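Local coordinates for penicillin-binding protein 2 (Pbp2) (Helicobacter pylori, PDB 5LP5) that probably cross-links peptidoglycan as a penicillin-binding transpeptidase and forms a complex with MreC in the cell wall synthesis machinery, at residues 159-164 / 271-276; 164-169 / 190-195; 305-310 / 540-545; 544-549 / 557-562. One frame throughout, in Å; residues are numbered along the deposited sequence.

Interaction 1. Residues 159-164 / 271-276; sequences ASHVLG and PEYNLN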
# COMPACT_ATOMS: atom_id res chain seq x y z
N ALA A 159 9.24 -4.96 16.02
CA ALA A 159 8.83 -3.66 16.57
C ALA A 159 7.32 -3.52 16.57
O ALA A 159 6.79 -2.41 16.52
CB ALA A 159 9.46 -2.51 15.80
N SER A 160 6.64 -4.65 16.64
CA SER A 160 5.19 -4.65 16.60
C SER A 160 4.57 -3.71 17.63
O SER A 160 3.49 -3.16 17.40
CB SER A 160 4.66 -6.08 16.78
OG SER A 160 4.76 -6.55 18.12
N HIS A 161 5.24 -3.52 18.77
CA HIS A 161 4.69 -2.67 19.82
C HIS A 161 5.03 -1.20 19.61
O HIS A 161 4.52 -0.34 20.31
CB HIS A 161 5.13 -3.16 21.22
CG HIS A 161 4.40 -4.39 21.69
ND1 HIS A 161 4.96 -5.64 21.62
CD2 HIS A 161 3.17 -4.55 22.23
CE1 HIS A 161 4.11 -6.52 22.11
NE2 HIS A 161 3.01 -5.89 22.48
N VAL A 162 5.88 -0.90 18.65
CA VAL A 162 6.12 0.48 18.23
C VAL A 162 5.20 0.88 17.10
O VAL A 162 4.49 1.90 17.16
CB VAL A 162 7.55 0.69 17.74
CG1 VAL A 162 7.73 2.13 17.30
CG2 VAL A 162 8.55 0.32 18.84
N LEU A 163 5.20 0.07 16.05
CA LEU A 163 4.49 0.41 14.84
C LEU A 163 2.98 0.42 15.04
O LEU A 163 2.31 1.39 14.68
CB LEU A 163 4.89 -0.56 13.73
CG LEU A 163 6.39 -0.63 13.41
CD1 LEU A 163 6.64 -1.77 12.46
CD2 LEU A 163 6.88 0.66 12.82
N GLY A 164 2.46 -0.63 15.67
CA GLY A 164 1.03 -0.82 15.80
C GLY A 164 0.43 -1.18 14.45
O GLY A 164 1.14 -1.36 13.47
N PRO A 271 6.78 -11.03 24.74
CA PRO A 271 6.65 -11.25 23.31
C PRO A 271 6.14 -10.09 22.47
O PRO A 271 5.24 -9.39 22.90
CB PRO A 271 5.60 -12.37 23.21
CG PRO A 271 5.38 -12.88 24.58
CD PRO A 271 5.79 -11.80 25.51
N GLU A 272 6.72 -9.91 21.29
CA GLU A 272 6.11 -9.13 20.21
C GLU A 272 5.01 -10.01 19.55
O GLU A 272 4.89 -11.19 19.88
CB GLU A 272 7.17 -8.70 19.16
CG GLU A 272 8.37 -7.91 19.67
CD GLU A 272 8.14 -6.41 19.73
OE1 GLU A 272 6.98 -5.99 19.53
OE2 GLU A 272 9.11 -5.65 19.98
N TYR A 273 4.23 -9.44 18.62
CA TYR A 273 3.24 -10.20 17.84
C TYR A 273 3.24 -9.74 16.38
O TYR A 273 3.74 -8.67 16.07
CB TYR A 273 1.83 -10.07 18.44
CG TYR A 273 1.25 -8.67 18.44
CD1 TYR A 273 0.37 -8.25 17.45
CD2 TYR A 273 1.58 -7.76 19.43
CE1 TYR A 273 -0.16 -6.96 17.44
CE2 TYR A 273 1.06 -6.47 19.43
CZ TYR A 273 0.19 -6.07 18.43
OH TYR A 273 -0.30 -4.79 18.42
N ASN A 274 2.67 -10.56 15.49
CA ASN A 274 2.79 -10.34 14.05
C ASN A 274 1.69 -9.45 13.52
O ASN A 274 0.56 -9.89 13.33
CB ASN A 274 2.79 -11.65 13.28
CG ASN A 274 2.96 -11.46 11.78
OD1 ASN A 274 2.87 -10.35 11.24
ND2 ASN A 274 3.24 -12.57 11.08
N LEU A 275 2.07 -8.21 13.22
CA LEU A 275 1.14 -7.17 12.82
C LEU A 275 0.29 -7.55 11.61
O LEU A 275 -0.82 -7.04 11.45
CB LEU A 275 1.89 -5.89 12.55
CG LEU A 275 2.56 -5.23 13.75
CD1 LEU A 275 3.53 -4.15 13.25
CD2 LEU A 275 1.57 -4.63 14.76
N ASN A 276 0.80 -8.43 10.74
CA ASN A 276 0.05 -8.79 9.53
C ASN A 276 -1.23 -9.57 9.83
O ASN A 276 -2.14 -9.57 9.02
CB ASN A 276 0.91 -9.60 8.58
CG ASN A 276 1.92 -8.77 7.86
OD1 ASN A 276 1.57 -7.95 7.01
ND2 ASN A 276 3.18 -9.02 8.16

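Interaction 2. Residues 164-169 / 190-195; sequences GYVGVA and GIEKEY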
# COMPACT_ATOMS: atom_id res chain seq x y z
N GLY A 164 2.46 -0.63 15.67
CA GLY A 164 1.03 -0.82 15.80
C GLY A 164 0.43 -1.18 14.45
O GLY A 164 1.14 -1.36 13.47
N TYR A 165 -0.89 -1.26 14.40
CA TYR A 165 -1.58 -1.72 13.21
C TYR A 165 -2.85 -0.93 12.91
O TYR A 165 -3.45 -0.31 13.77
CB TYR A 165 -1.90 -3.22 13.34
CG TYR A 165 -2.87 -3.51 14.45
CD1 TYR A 165 -4.24 -3.40 14.24
CD2 TYR A 165 -2.42 -3.87 15.72
CE1 TYR A 165 -5.14 -3.66 15.25
CE2 TYR A 165 -3.31 -4.13 16.73
CZ TYR A 165 -4.67 -4.03 16.49
OH TYR A 165 -5.57 -4.30 17.50
N VAL A 166 -3.27 -1.00 11.65
CA VAL A 166 -4.47 -0.34 11.18
C VAL A 166 -5.61 -1.36 11.08
O VAL A 166 -5.37 -2.56 10.89
CB VAL A 166 -4.25 0.30 9.80
CG1 VAL A 166 -2.99 1.14 9.83
CG2 VAL A 166 -4.14 -0.73 8.69
N GLY A 167 -6.83 -0.86 11.20
CA GLY A 167 -8.01 -1.71 11.10
C GLY A 167 -9.19 -0.98 10.49
O GLY A 167 -9.07 0.17 10.08
N VAL A 168 -10.33 -1.67 10.44
CA VAL A 168 -11.55 -1.08 9.91
C VAL A 168 -12.04 -0.01 10.86
O VAL A 168 -12.11 -0.24 12.06
CB VAL A 168 -12.68 -2.13 9.71
CG1 VAL A 168 -13.95 -1.45 9.24
CG2 VAL A 168 -12.27 -3.17 8.69
N ALA A 169 -12.37 1.16 10.31
CA ALA A 169 -12.94 2.25 11.09
C ALA A 169 -14.12 1.74 11.91
O ALA A 169 -15.08 1.23 11.34
CB ALA A 169 -13.40 3.38 10.17
N GLY A 190 -0.31 2.06 18.73
CA GLY A 190 1.02 2.60 18.48
C GLY A 190 1.11 3.73 17.48
O GLY A 190 0.21 4.58 17.40
N ILE A 191 2.20 3.73 16.71
CA ILE A 191 2.50 4.81 15.76
C ILE A 191 1.42 4.98 14.70
O ILE A 191 1.09 6.11 14.33
CB ILE A 191 3.88 4.57 15.10
CG1 ILE A 191 4.99 4.83 16.11
CG2 ILE A 191 4.10 5.46 13.88
CD1 ILE A 191 5.22 6.28 16.46
N GLU A 192 0.86 3.88 14.22
CA GLU A 192 -0.22 3.97 13.24
C GLU A 192 -1.35 4.80 13.80
O GLU A 192 -2.04 5.51 13.07
CB GLU A 192 -0.76 2.59 12.90
CG GLU A 192 0.17 1.73 12.08
CD GLU A 192 0.11 2.03 10.58
OE1 GLU A 192 -0.26 3.17 10.22
OE2 GLU A 192 0.45 1.11 9.76
N LYS A 193 -1.57 4.68 15.11
CA LYS A 193 -2.59 5.46 15.77
C LYS A 193 -2.09 6.86 16.11
O LYS A 193 -2.74 7.83 15.80
CB LYS A 193 -3.07 4.76 17.03
CG LYS A 193 -4.36 5.36 17.52
CD LYS A 193 -4.73 4.97 18.91
CE LYS A 193 -5.75 5.97 19.42
NZ LYS A 193 -6.36 5.51 20.69
N GLU A 194 -0.93 6.95 16.75
CA GLU A 194 -0.44 8.25 17.21
C GLU A 194 -0.33 9.22 16.02
O GLU A 194 -0.70 10.39 16.13
CB GLU A 194 0.90 8.09 17.94
CG GLU A 194 1.49 9.38 18.53
CD GLU A 194 0.91 9.81 19.85
OE1 GLU A 194 0.18 9.03 20.48
OE2 GLU A 194 1.23 10.92 20.29
N TYR A 195 0.14 8.73 14.88
CA TYR A 195 0.36 9.60 13.73
C TYR A 195 -0.64 9.33 12.62
O TYR A 195 -0.30 9.44 11.43
CB TYR A 195 1.82 9.49 13.25
CG TYR A 195 2.82 10.16 14.19
CD1 TYR A 195 3.57 9.41 15.09
CD2 TYR A 195 2.98 11.55 14.19
CE1 TYR A 195 4.46 10.03 15.95
CE2 TYR A 195 3.86 12.16 15.05
CZ TYR A 195 4.59 11.40 15.93
OH TYR A 195 5.49 12.00 16.79

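Interaction 3. Residues 305-310 / 540-545; sequences ALYPPG and RSHAWI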
# COMPACT_ATOMS: atom_id res chain seq x y z
N ALA A 305 3.41 -0.95 31.14
CA ALA A 305 3.65 -2.00 32.12
C ALA A 305 4.49 -1.42 33.23
O ALA A 305 5.43 -0.64 32.96
CB ALA A 305 4.37 -3.19 31.52
N LEU A 306 4.14 -1.79 34.46
CA LEU A 306 4.76 -1.23 35.66
C LEU A 306 5.52 -2.33 36.44
O LEU A 306 5.04 -3.44 36.62
CB LEU A 306 3.69 -0.57 36.54
CG LEU A 306 3.10 0.78 36.07
CD1 LEU A 306 1.85 1.19 36.84
CD2 LEU A 306 4.15 1.89 36.14
N TYR A 307 6.73 -2.00 36.88
CA TYR A 307 7.55 -2.92 37.66
C TYR A 307 8.24 -2.13 38.77
O TYR A 307 8.48 -0.94 38.61
CB TYR A 307 8.63 -3.57 36.79
CG TYR A 307 8.19 -4.26 35.52
CD1 TYR A 307 8.14 -3.58 34.31
CD2 TYR A 307 7.90 -5.61 35.52
CE1 TYR A 307 7.77 -4.23 33.15
CE2 TYR A 307 7.54 -6.27 34.36
CZ TYR A 307 7.49 -5.57 33.17
OH TYR A 307 7.13 -6.21 32.00
N PRO A 308 8.55 -2.78 39.91
CA PRO A 308 9.37 -2.12 40.93
C PRO A 308 10.77 -1.89 40.38
O PRO A 308 11.38 -2.82 39.85
CB PRO A 308 9.39 -3.12 42.10
CG PRO A 308 8.33 -4.11 41.82
CD PRO A 308 8.14 -4.14 40.33
N PRO A 309 11.29 -0.66 40.49
CA PRO A 309 12.59 -0.40 39.87
C PRO A 309 13.76 -1.16 40.52
O PRO A 309 14.72 -1.51 39.82
CB PRO A 309 12.77 1.12 40.02
CG PRO A 309 11.91 1.49 41.14
CD PRO A 309 10.75 0.53 41.15
N GLY A 310 13.65 -1.44 41.82
CA GLY A 310 14.74 -2.03 42.57
C GLY A 310 15.90 -1.07 42.75
O GLY A 310 15.72 0.17 42.76
N ARG A 540 10.01 -16.09 40.45
CA ARG A 540 11.31 -15.47 40.36
C ARG A 540 11.22 -13.96 40.31
O ARG A 540 10.30 -13.39 39.70
CB ARG A 540 12.04 -15.98 39.13
CG ARG A 540 12.38 -17.46 39.19
CD ARG A 540 13.00 -17.95 37.89
NE ARG A 540 13.28 -19.38 37.95
CZ ARG A 540 13.75 -20.11 36.94
NH1 ARG A 540 13.99 -19.56 35.76
NH2 ARG A 540 13.96 -21.41 37.11
N SER A 541 12.19 -13.33 40.96
CA SER A 541 12.37 -11.88 40.92
C SER A 541 12.65 -11.41 39.46
O SER A 541 13.28 -12.12 38.67
CB SER A 541 13.52 -11.49 41.86
OG SER A 541 13.54 -12.28 43.04
N HIS A 542 12.15 -10.22 39.11
CA HIS A 542 12.48 -9.61 37.82
C HIS A 542 13.88 -8.99 37.87
O HIS A 542 14.40 -8.70 38.96
CB HIS A 542 11.49 -8.51 37.43
CG HIS A 542 10.06 -8.94 37.43
ND1 HIS A 542 9.62 -10.06 36.77
CD2 HIS A 542 8.97 -8.37 37.98
CE1 HIS A 542 8.31 -10.18 36.94
NE2 HIS A 542 7.89 -9.17 37.68
N ALA A 543 14.46 -8.76 36.70
CA ALA A 543 15.85 -8.33 36.60
C ALA A 543 16.00 -7.04 35.81
O ALA A 543 15.49 -6.94 34.70
CB ALA A 543 16.69 -9.42 35.95
N TRP A 544 16.71 -6.07 36.38
CA TRP A 544 16.98 -4.80 35.72
C TRP A 544 18.47 -4.65 35.45
O TRP A 544 19.31 -5.23 36.16
CB TRP A 544 16.56 -3.62 36.59
CG TRP A 544 15.11 -3.28 36.61
CD1 TRP A 544 14.18 -3.67 37.53
CD2 TRP A 544 14.41 -2.44 35.69
NE1 TRP A 544 12.96 -3.14 37.24
CE2 TRP A 544 13.07 -2.38 36.11
CE3 TRP A 544 14.79 -1.74 34.54
CZ2 TRP A 544 12.10 -1.66 35.42
CZ3 TRP A 544 13.83 -1.01 33.87
CH2 TRP A 544 12.51 -0.97 34.30
N ILE A 545 18.79 -3.85 34.43
CA ILE A 545 20.12 -3.30 34.22
C ILE A 545 19.95 -2.10 33.29
O ILE A 545 19.32 -2.20 32.24
CB ILE A 545 21.10 -4.32 33.62
CG1 ILE A 545 22.51 -3.72 33.47
CG2 ILE A 545 20.57 -4.87 32.30
CD1 ILE A 545 23.61 -4.76 33.41

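Interaction 4. Residues 544-549 / 557-562; sequences WITAFL and AITILV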
# COMPACT_ATOMS: atom_id res chain seq x y z
N TRP A 544 16.71 -6.07 36.38
CA TRP A 544 16.98 -4.80 35.72
C TRP A 544 18.47 -4.65 35.45
O TRP A 544 19.31 -5.23 36.16
CB TRP A 544 16.56 -3.62 36.59
CG TRP A 544 15.11 -3.28 36.61
CD1 TRP A 544 14.18 -3.67 37.53
CD2 TRP A 544 14.41 -2.44 35.69
NE1 TRP A 544 12.96 -3.14 37.24
CE2 TRP A 544 13.07 -2.38 36.11
CE3 TRP A 544 14.79 -1.74 34.54
CZ2 TRP A 544 12.10 -1.66 35.42
CZ3 TRP A 544 13.83 -1.01 33.87
CH2 TRP A 544 12.51 -0.97 34.30
N ILE A 545 18.79 -3.85 34.43
CA ILE A 545 20.12 -3.30 34.22
C ILE A 545 19.95 -2.10 33.29
O ILE A 545 19.32 -2.20 32.24
CB ILE A 545 21.10 -4.32 33.62
CG1 ILE A 545 22.51 -3.72 33.47
CG2 ILE A 545 20.57 -4.87 32.30
CD1 ILE A 545 23.61 -4.76 33.41
N THR A 546 20.47 -0.96 33.71
CA THR A 546 20.46 0.23 32.88
C THR A 546 21.89 0.71 32.83
O THR A 546 22.69 0.33 33.63
CB THR A 546 19.49 1.29 33.44
OG1 THR A 546 19.25 2.30 32.45
CG2 THR A 546 20.04 1.93 34.69
N ALA A 547 22.23 1.51 31.83
CA ALA A 547 23.63 1.82 31.55
C ALA A 547 23.79 2.93 30.51
O ALA A 547 22.94 3.08 29.64
CB ALA A 547 24.37 0.56 31.09
N PHE A 548 24.87 3.70 30.62
CA PHE A 548 25.24 4.67 29.59
C PHE A 548 26.63 4.41 28.98
O PHE A 548 27.51 3.80 29.61
CB PHE A 548 25.15 6.10 30.10
CG PHE A 548 26.17 6.46 31.13
CD1 PHE A 548 27.37 7.03 30.76
CD2 PHE A 548 25.91 6.27 32.48
CE1 PHE A 548 28.31 7.39 31.72
CE2 PHE A 548 26.83 6.63 33.44
CZ PHE A 548 28.03 7.19 33.06
N LEU A 549 26.80 4.86 27.75
CA LEU A 549 28.02 4.57 27.02
C LEU A 549 28.27 5.60 25.93
O LEU A 549 27.34 6.19 25.39
CB LEU A 549 27.96 3.16 26.41
CG LEU A 549 27.00 2.94 25.24
CD1 LEU A 549 27.40 1.73 24.41
CD2 LEU A 549 25.59 2.78 25.76
N ALA A 557 22.14 5.60 25.96
CA ALA A 557 21.68 4.92 27.15
C ALA A 557 20.99 3.64 26.69
O ALA A 557 20.40 3.60 25.61
CB ALA A 557 20.70 5.79 27.92
N ILE A 558 21.09 2.60 27.51
CA ILE A 558 20.44 1.33 27.23
C ILE A 558 19.76 0.89 28.50
O ILE A 558 20.32 1.08 29.56
CB ILE A 558 21.46 0.27 26.82
CG1 ILE A 558 22.21 0.74 25.57
CG2 ILE A 558 20.76 -1.06 26.58
CD1 ILE A 558 23.26 -0.22 25.04
N THR A 559 18.58 0.31 28.41
CA THR A 559 17.83 -0.12 29.58
C THR A 559 17.16 -1.45 29.26
O THR A 559 16.44 -1.58 28.27
CB THR A 559 16.76 0.92 29.98
OG1 THR A 559 17.38 2.12 30.46
CG2 THR A 559 15.86 0.38 31.08
N ILE A 560 17.42 -2.44 30.10
CA ILE A 560 16.98 -3.82 29.84
C ILE A 560 16.25 -4.36 31.04
O ILE A 560 16.68 -4.15 32.16
CB ILE A 560 18.18 -4.75 29.51
CG1 ILE A 560 18.89 -4.26 28.25
CG2 ILE A 560 17.71 -6.18 29.31
CD1 ILE A 560 20.25 -4.88 28.02
N LEU A 561 15.16 -5.07 30.77
CA LEU A 561 14.35 -5.68 31.81
C LEU A 561 13.86 -7.07 31.41
O LEU A 561 13.07 -7.19 30.47
CB LEU A 561 13.15 -4.79 32.10
CG LEU A 561 12.09 -5.48 32.96
CD1 LEU A 561 12.42 -5.41 34.44
CD2 LEU A 561 10.77 -4.83 32.68
N VAL A 562 14.30 -8.11 32.12
CA VAL A 562 13.85 -9.47 31.83
C VAL A 562 12.91 -9.98 32.91
O VAL A 562 13.31 -10.16 34.06
CB VAL A 562 15.02 -10.48 31.66
CG1 VAL A 562 14.49 -11.88 31.45
CG2 VAL A 562 15.90 -10.09 30.49

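Interaction 1. Residues 159-164 / 271-276
Glu272 turns a single carboxylate oxygen, OE1, into the start of helix 160-163, and three donors converge on it. Ser160 OG meets Glu272 OE1 at 2.7 Å on the anti side, a little out of the carboxylate plane. Glu272 OE1 receives the backbone N-H of His161, whose N is 3.1 Å away, on its syn lone pair. His161 ND1 arrives from above that plane, 2.9 Å from Glu272 OE1, with ring and carboxylate turned 36° against each other. A bend at chi2 (-87°) brings the acid round to this position, and three donors on one oxygen would favour its charged form. Ser160 OG also accepts an almost straight bond from Tyr273 N, at 3.0 Å, which makes the hydroxyl a relay between carboxylate and loop backbone. The contact joins a helix of the dimerisation-domain family region to the loop following strand 264-270 in the transpeptidase region, a buried meeting that is probably a junction between domains. Tyr273 directs its CE2 edge over one face of the His161 imidazole, a T-shaped pair with planes at 80° and centroids 5.2 Å apart. Beyond it, Leu275 CD1 touches Leu163 CB at 3.9 Å, the two side chains crossing at about a right angle.

Interaction 2. Residues 164-169 / 190-195
Gly164 and Gly190 bring two backbones together where the chain leaves helix 160-163 for strand 166-168, the strand that pairs antiparallel with 185-187 before the chain enters helix 190-194. Both segments belong to the dimerisation-domain family region, and the motif is a small antiparallel strand pair packed against the helix that follows it.

The backbone contact comes first. The CA atoms of Gly164 and Gly190 lie 4.3 Å apart with no side chain between them, and both glycines have positive phi. No hydrogen bond joins the two segments directly; instead Ile191 N and Glu192 N bond back to Val162 and Leu163, so the first turn of the later helix is held by the end of the earlier one.

Polar interactions are concentrated on Glu192, whose carboxylate is buried yet well matched in charge. Arg53 forms a salt bridge with OE1, Arg151 another with OE2, and the Tyr153 hydroxyl is hydrogen-bonded to OE2. These partners probably favour the ionised form.

Van der Waals packing completes the contact. The Glu192 chain bends at chi2 (-82°), laying its CG 3.5 Å from Gly164 O. Val166 then sets a methyl over the face of the flat acid group: its CG1 stands 3.3 Å from Glu192 CD and equally far, 3.4 Å, from Glu192 OE1 and OE2.

Interaction 3. Residues 305-310 / 540-545
His542, at the start of strand 542-549, offers the face of its imidazole to the edge of Tyr307. The T-shaped pair has its planes at 83° and its centroids 5.5 Å apart, with Tyr307 CD2 and His542 CD2 in contact at 3.8 Å. Both rings are also held by polar partners beyond the contact: His542 ND1 is hydrogen-bonded to His564 N, and the Tyr307 hydroxyl to Glu563. Here, in the transpeptidase domain, the contact sets the loop before helix 314-324 against the sheet. Ser311 follows this loop directly and begins what is probably the SxxK motif of the active site, so the packing lies close to that site. Two residues on from His542 comes Trp544, whose CG lies anti to the carbonyl carbon, beside the backbone N, which carries the indole to the loop. Its NE1 donates to Pro308 O at 3.1 Å, in a bent bond of 137°. The carbonyl oxygen lies 27° out of the indole plane. The next carbonyl takes a different station: Pro309 O sits over a face of the indole, 3.2 Å from Trp544 CD1. On the six-membered side, Trp544 CZ2 packs at 4.2 Å against Tyr307 CB.

Interaction 4. Residues 544-549 / 557-562
Ile545 and Ile560 form the closely knit part of a beta hairpin whose strands, 542-549 and 556-562, are neighbours in the five-stranded antiparallel sheet of the transpeptidase domain. Ile545 N bonds Ile560 O at 3.1 Å, and Ile560 N bonds Ile545 O at 2.9 Å. Their side chains lie alongside each other, pointing to the face that helix 572-584 covers. On the other face, toward helix 441-453, Leu561 has CG anti to the backbone N (chi1 168°); it leans toward Trp544, and CD1 comes over the five-membered ring, a CH-pi contact 3.6 Å from the centroid, opposite the face taken by Pro309 O. Thr559 CG2 meets the rim of this indole in its plane, 3.7 Å from Trp544 CZ3.

No part of this contact is exposed to solvent; the looser part is the turn end. There the Ala547 N to Ile558 O bond is weak, though Ile558 N to Ala547 O stays good at 2.9 Å. The side chains of Leu549 and Ile558 cross at a slant, Leu549 CD2 lying 3.9 Å from Ile558 CD1. Between the two regimes, Thr546 OG1 and Thr559 OG1 share a hydrogen bond of 2.7 Å, and Thr448 also bonds Thr546 OG1; buried hydroxyls facing helix 441-453 can thus satisfy one another.

Followed from the N terminus, the first of these segments to appear are helix 160-163 and strand 166-168, which serve interactions 1 and 2 and share Gly164. Interaction 2 closes a short loop at helix 190-194, well within the longer loop that interaction 1 closes at 271-276, where the dimerisation and transpeptidase regions meet. Both loops are complete before interaction 3 opens at 305-310. Interaction 3 spans some 230 residues to reach strand 542-549, and interaction 4 starts on that strand, sharing Trp544 and Ile545, to close the hairpin with 556-562. Both use this strand of the transpeptidase sheet; in interaction 3 the partner is the loop before helix 314-324. Their centres lie 12 Å apart, those of interactions 1 and 3 23 Å.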